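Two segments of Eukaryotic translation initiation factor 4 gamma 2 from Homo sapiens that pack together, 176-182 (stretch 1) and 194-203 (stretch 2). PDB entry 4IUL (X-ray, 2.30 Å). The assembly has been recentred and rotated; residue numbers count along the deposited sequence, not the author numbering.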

ATOM      1  N   CYS A 176      -9.244  -0.400   2.769  1.00 32.23           N
ATOM      2  CA  CYS A 176      -8.694  -1.617   2.194  1.00 31.98           C
ATOM      3  C   CYS A 176      -9.377  -2.816   2.864  1.00 33.14           C
ATOM      4  O   CYS A 176      -9.837  -3.739   2.195  1.00 34.61           O
ATOM      5  CB  CYS A 176      -7.176  -1.691   2.428  1.00 31.73           C
ATOM      6  SG  CYS A 176      -6.170  -0.563   1.415  1.00 32.39           S
ATOM      7  N   ILE A 177      -9.441  -2.791   4.192  1.00 32.14           N
ATOM      8  CA  ILE A 177     -10.056  -3.867   4.956  1.00 32.90           C
ATOM      9  C   ILE A 177     -11.510  -4.088   4.550  1.00 34.99           C
ATOM     10  O   ILE A 177     -11.955  -5.223   4.416  1.00 32.93           O
ATOM     11  CB  ILE A 177     -10.013  -3.573   6.475  1.00 31.13           C
ATOM     12  CG1 ILE A 177      -8.566  -3.637   6.972  1.00 28.43           C
ATOM     13  CG2 ILE A 177     -10.911  -4.565   7.234  1.00 30.13           C
ATOM     14  CD1 ILE A 177      -8.409  -3.350   8.446  1.00 26.06           C
ATOM     15  N   LYS A 178     -12.239  -2.996   4.359  1.00 37.58           N
ATOM     16  CA  LYS A 178     -13.645  -3.070   3.982  1.00 41.11           C
ATOM     17  C   LYS A 178     -13.872  -3.758   2.642  1.00 42.42           C
ATOM     18  O   LYS A 178     -14.813  -4.541   2.501  1.00 41.86           O
ATOM     19  CB  LYS A 178     -14.264  -1.670   3.940  1.00 41.94           C
ATOM     20  CG  LYS A 178     -15.734  -1.678   3.558  1.00 45.43           C
ATOM     21  CD  LYS A 178     -16.391  -0.311   3.728  1.00 46.93           C
ATOM     22  CE  LYS A 178     -17.886  -0.391   3.423  1.00 48.06           C
ATOM     23  NZ  LYS A 178     -18.553   0.926   3.569  1.00 49.63           N
ATOM     24  N   THR A 179     -13.022  -3.470   1.660  1.00 42.49           N
ATOM     25  CA  THR A 179     -13.181  -4.082   0.348  1.00 45.11           C
ATOM     26  C   THR A 179     -12.814  -5.565   0.356  1.00 45.17           C
ATOM     27  O   THR A 179     -13.389  -6.353  -0.391  1.00 44.45           O
ATOM     28  CB  THR A 179     -12.337  -3.356  -0.726  1.00 46.27           C
ATOM     29  OG1 THR A 179     -10.947  -3.494  -0.425  1.00 48.77           O
ATOM     30  CG2 THR A 179     -12.689  -1.880  -0.768  1.00 47.91           C
ATOM     31  N   LEU A 180     -11.864  -5.942   1.206  1.00 45.54           N
ATOM     32  CA  LEU A 180     -11.440  -7.335   1.289  1.00 47.48           C
ATOM     33  C   LEU A 180     -12.467  -8.245   1.963  1.00 49.03           C
ATOM     34  O   LEU A 180     -12.561  -9.425   1.621  1.00 49.81           O
ATOM     35  CB  LEU A 180     -10.093  -7.445   2.013  1.00 46.60           C
ATOM     36  CG  LEU A 180      -8.869  -6.847   1.306  1.00 47.48           C
ATOM     37  CD1 LEU A 180      -7.609  -7.171   2.105  1.00 46.49           C
ATOM     38  CD2 LEU A 180      -8.759  -7.415  -0.108  1.00 46.32           C
ATOM     39  N   LEU A 181     -13.233  -7.702   2.905  1.00 49.70           N
ATOM     40  CA  LEU A 181     -14.248  -8.475   3.616  1.00 53.52           C
ATOM     41  C   LEU A 181     -15.623  -8.425   2.949  1.00 57.17           C
ATOM     42  O   LEU A 181     -16.501  -9.233   3.262  1.00 57.32           O
ATOM     43  CB  LEU A 181     -14.388  -7.976   5.056  1.00 52.72           C
ATOM     44  CG  LEU A 181     -13.350  -8.402   6.093  1.00 53.11           C
ATOM     45  CD1 LEU A 181     -13.584  -7.640   7.390  1.00 53.51           C
ATOM     46  CD2 LEU A 181     -13.448  -9.900   6.328  1.00 53.21           C
ATOM     47  N   GLU A 182     -15.811  -7.472   2.041  1.00 60.46           N
ATOM     48  CA  GLU A 182     -17.087  -7.323   1.352  1.00 64.15           C
ATOM     49  C   GLU A 182     -17.393  -8.525   0.469  1.00 66.51           C
ATOM     50  O   GLU A 182     -16.514  -9.048  -0.219  1.00 66.45           O
ATOM     51  CB  GLU A 182     -17.091  -6.053   0.501  1.00 65.35           C
ATOM     52  CG  GLU A 182     -18.366  -5.855  -0.305  1.00 66.57           C
ATOM     53  CD  GLU A 182     -18.317  -4.618  -1.180  1.00 67.96           C
ATOM     54  OE1 GLU A 182     -17.456  -4.557  -2.086  1.00 67.96           O
ATOM     55  OE2 GLU A 182     -19.139  -3.703  -0.958  1.00 69.45           O
ATOM     56  N   GLU A 194      -7.370 -15.799  -1.683  1.00 58.28           N
ATOM     57  CA  GLU A 194      -6.297 -14.813  -1.685  1.00 58.30           C
ATOM     58  C   GLU A 194      -6.747 -13.442  -1.183  1.00 55.64           C
ATOM     59  O   GLU A 194      -5.927 -12.624  -0.773  1.00 54.09           O
ATOM     60  CB  GLU A 194      -5.671 -14.709  -3.080  1.00 59.91           C
ATOM     61  CG  GLU A 194      -6.639 -14.405  -4.195  1.00 64.97           C
ATOM     62  CD  GLU A 194      -6.023 -14.655  -5.558  1.00 67.54           C
ATOM     63  OE1 GLU A 194      -5.709 -15.830  -5.850  1.00 69.57           O
ATOM     64  OE2 GLU A 194      -5.846 -13.684  -6.329  1.00 68.64           O
ATOM     65  N   ASP A 195      -8.050 -13.195  -1.204  1.00 53.35           N
ATOM     66  CA  ASP A 195      -8.572 -11.932  -0.703  1.00 52.93           C
ATOM     67  C   ASP A 195      -8.511 -11.969   0.826  1.00 51.94           C
ATOM     68  O   ASP A 195      -8.070 -11.012   1.470  1.00 51.80           O
ATOM     69  CB  ASP A 195     -10.011 -11.729  -1.179  1.00 52.48           C
ATOM     70  CG  ASP A 195     -10.106 -10.758  -2.343  1.00 54.64           C
ATOM     71  OD1 ASP A 195      -9.143 -10.679  -3.141  1.00 54.83           O
ATOM     72  OD2 ASP A 195     -11.147 -10.079  -2.465  1.00 56.09           O
ATOM     73  N   LEU A 196      -8.939 -13.091   1.398  1.00 49.51           N
ATOM     74  CA  LEU A 196      -8.927 -13.267   2.842  1.00 47.64           C
ATOM     75  C   LEU A 196      -7.508 -13.436   3.372  1.00 46.63           C
ATOM     76  O   LEU A 196      -7.216 -13.058   4.505  1.00 46.28           O
ATOM     77  CB  LEU A 196      -9.786 -14.472   3.235  1.00 46.47           C
ATOM     78  CG  LEU A 196     -11.294 -14.211   3.210  1.00 45.82           C
ATOM     79  CD1 LEU A 196     -12.067 -15.496   3.475  1.00 46.40           C
ATOM     80  CD2 LEU A 196     -11.624 -13.171   4.262  1.00 45.98           C
ATOM     81  N   GLU A 197      -6.622 -13.995   2.552  1.00 45.60           N
ATOM     82  CA  GLU A 197      -5.241 -14.196   2.969  1.00 45.00           C
ATOM     83  C   GLU A 197      -4.537 -12.841   3.074  1.00 44.04           C
ATOM     84  O   GLU A 197      -3.694 -12.634   3.946  1.00 42.92           O
ATOM     85  CB  GLU A 197      -4.499 -15.090   1.970  1.00 46.87           C
ATOM     86  CG  GLU A 197      -3.187 -15.653   2.503  1.00 49.07           C
ATOM     87  CD  GLU A 197      -2.369 -16.362   1.434  1.00 52.43           C
ATOM     88  OE1 GLU A 197      -2.970 -17.030   0.563  1.00 53.07           O
ATOM     89  OE2 GLU A 197      -1.122 -16.261   1.473  1.00 53.80           O
ATOM     90  N   CYS A 198      -4.882 -11.929   2.169  1.00 42.34           N
ATOM     91  CA  CYS A 198      -4.305 -10.589   2.159  1.00 41.40           C
ATOM     92  C   CYS A 198      -4.762  -9.862   3.428  1.00 40.13           C
ATOM     93  O   CYS A 198      -3.965  -9.216   4.104  1.00 38.06           O
ATOM     94  CB  CYS A 198      -4.778  -9.835   0.914  1.00 41.90           C
ATOM     95  SG  CYS A 198      -4.062  -8.189   0.638  1.00 45.45           S
ATOM     96  N   LEU A 199      -6.050  -9.987   3.748  1.00 40.03           N
ATOM     97  CA  LEU A 199      -6.625  -9.355   4.933  1.00 39.86           C
ATOM     98  C   LEU A 199      -5.861  -9.735   6.196  1.00 40.99           C
ATOM     99  O   LEU A 199      -5.553  -8.879   7.023  1.00 41.90           O
ATOM    100  CB  LEU A 199      -8.095  -9.747   5.089  1.00 39.45           C
ATOM    101  CG  LEU A 199      -8.748  -9.342   6.413  1.00 39.46           C
ATOM    102  CD1 LEU A 199      -8.806  -7.825   6.523  1.00 39.70           C
ATOM    103  CD2 LEU A 199     -10.138  -9.934   6.494  1.00 39.63           C
ATOM    104  N   CYS A 200      -5.547 -11.015   6.349  1.00 40.29           N
ATOM    105  CA  CYS A 200      -4.809 -11.445   7.528  1.00 40.94           C
ATOM    106  C   CYS A 200      -3.410 -10.834   7.542  1.00 40.89           C
ATOM    107  O   CYS A 200      -2.864 -10.552   8.604  1.00 41.73           O
ATOM    108  CB  CYS A 200      -4.738 -12.975   7.587  1.00 39.68           C
ATOM    109  SG  CYS A 200      -6.348 -13.746   7.953  1.00 40.77           S
ATOM    110  N   GLN A 201      -2.835 -10.625   6.362  1.00 40.56           N
ATOM    111  CA  GLN A 201      -1.510 -10.026   6.257  1.00 40.07           C
ATOM    112  C   GLN A 201      -1.585  -8.604   6.804  1.00 39.69           C
ATOM    113  O   GLN A 201      -0.837  -8.235   7.709  1.00 38.44           O
ATOM    114  CB  GLN A 201      -1.062  -9.981   4.797  1.00 41.53           C
ATOM    115  CG  GLN A 201       0.323  -9.402   4.611  1.00 46.19           C
ATOM    116  CD  GLN A 201       1.390 -10.258   5.266  1.00 50.79           C
ATOM    117  OE1 GLN A 201       1.703 -11.350   4.789  1.00 53.29           O
ATOM    118  NE2 GLN A 201       1.944  -9.773   6.375  1.00 53.52           N
ATOM    119  N   ILE A 202      -2.499  -7.815   6.238  1.00 39.49           N
ATOM    120  CA  ILE A 202      -2.721  -6.431   6.656  1.00 38.63           C
ATOM    121  C   ILE A 202      -3.001  -6.363   8.149  1.00 37.35           C
ATOM    122  O   ILE A 202      -2.414  -5.556   8.868  1.00 37.95           O
ATOM    123  CB  ILE A 202      -3.929  -5.808   5.906  1.00 39.38           C
ATOM    124  CG1 ILE A 202      -3.475  -5.263   4.555  1.00 40.93           C
ATOM    125  CG2 ILE A 202      -4.569  -4.706   6.747  1.00 39.55           C
ATOM    126  CD1 ILE A 202      -2.441  -4.157   4.661  1.00 42.10           C
ATOM    127  N   MET A 203      -3.901  -7.221   8.608  1.00 36.76           N
ATOM    128  CA  MET A 203      -4.276  -7.263  10.012  1.00 38.93           C
ATOM    129  C   MET A 203      -3.073  -7.487  10.942  1.00 39.81           C
ATOM    130  O   MET A 203      -2.992  -6.865  12.004  1.00 40.27           O
ATOM    131  CB  MET A 203      -5.336  -8.349  10.223  1.00 38.08           C
ATOM    132  CG  MET A 203      -6.395  -8.011  11.256  1.00 40.34           C
ATOM    133  SD  MET A 203      -7.449  -6.599  10.833  1.00 40.07           S
ATOM    134  CE  MET A 203      -6.837  -5.426  11.925  1.00 41.92           C
TER

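Two roughly antiparallel helices pack here through aliphatic and sulfur-containing side chains, with no hydrogen bond between them. Their axes cross at 151° and approach to 9.3 Å, a spacing that leaves room for side chains to interlock between the backbones. Each helix satisfies its own peptide groups, as in Leu 181 N to Ile 177 O (3.2 Å) and Met 203 N to Leu 199 O (2.8 Å), so the contact rests on shape and the burial of about 440 Å² of surface.

Leu 180 gives up the most area. Its CA-to-CB bond points toward the other helix, and its CD1 reaches the backbone itself, lying 3.6 Å from Leu 199 N and 3.9 Å from Asp 195 O. Leu 199 N already donates to Asp 195 O at 3.2 Å within their helix, so a methyl can rest against both without leaving either unpaired. The same CD1 lies 4.0 Å from Cys 198 SG, a small, polarizable partner. The helices come close here: the CA atoms of Leu 180 and Asp 195 are 5.8 Å apart.

Leu 199 answers from the second helix, its two methyls meeting different residues: CD2 lies 3.3 Å from Leu 181 CD2, closer than methyls usually sit, while CD1 meets Ile 177 CG2 at 3.9 Å. Ile 177 starts sideways, but its branched chain spreads across the neighbouring turn, with CG1 4.1 Å from Ile 202 CG2 and CD1 4.1 Å from Met 203 SD. The CA-to-CB bond of Met 203 runs sideways, but its long, unbranched chain can bend so that its end comes nearer, bringing the sulfur to Ile 177.

Most polar side chains stay off the apolar seam; the exception is Asp 195, sideways and partly exposed, whose CG lies 4.2 Å from Leu 180 CD2. Lys 178 points away into exposed surroundings, and Thr 179 OG1 donates to Cys 176 O (2.9 Å), satisfying its hydroxyl within its own helix.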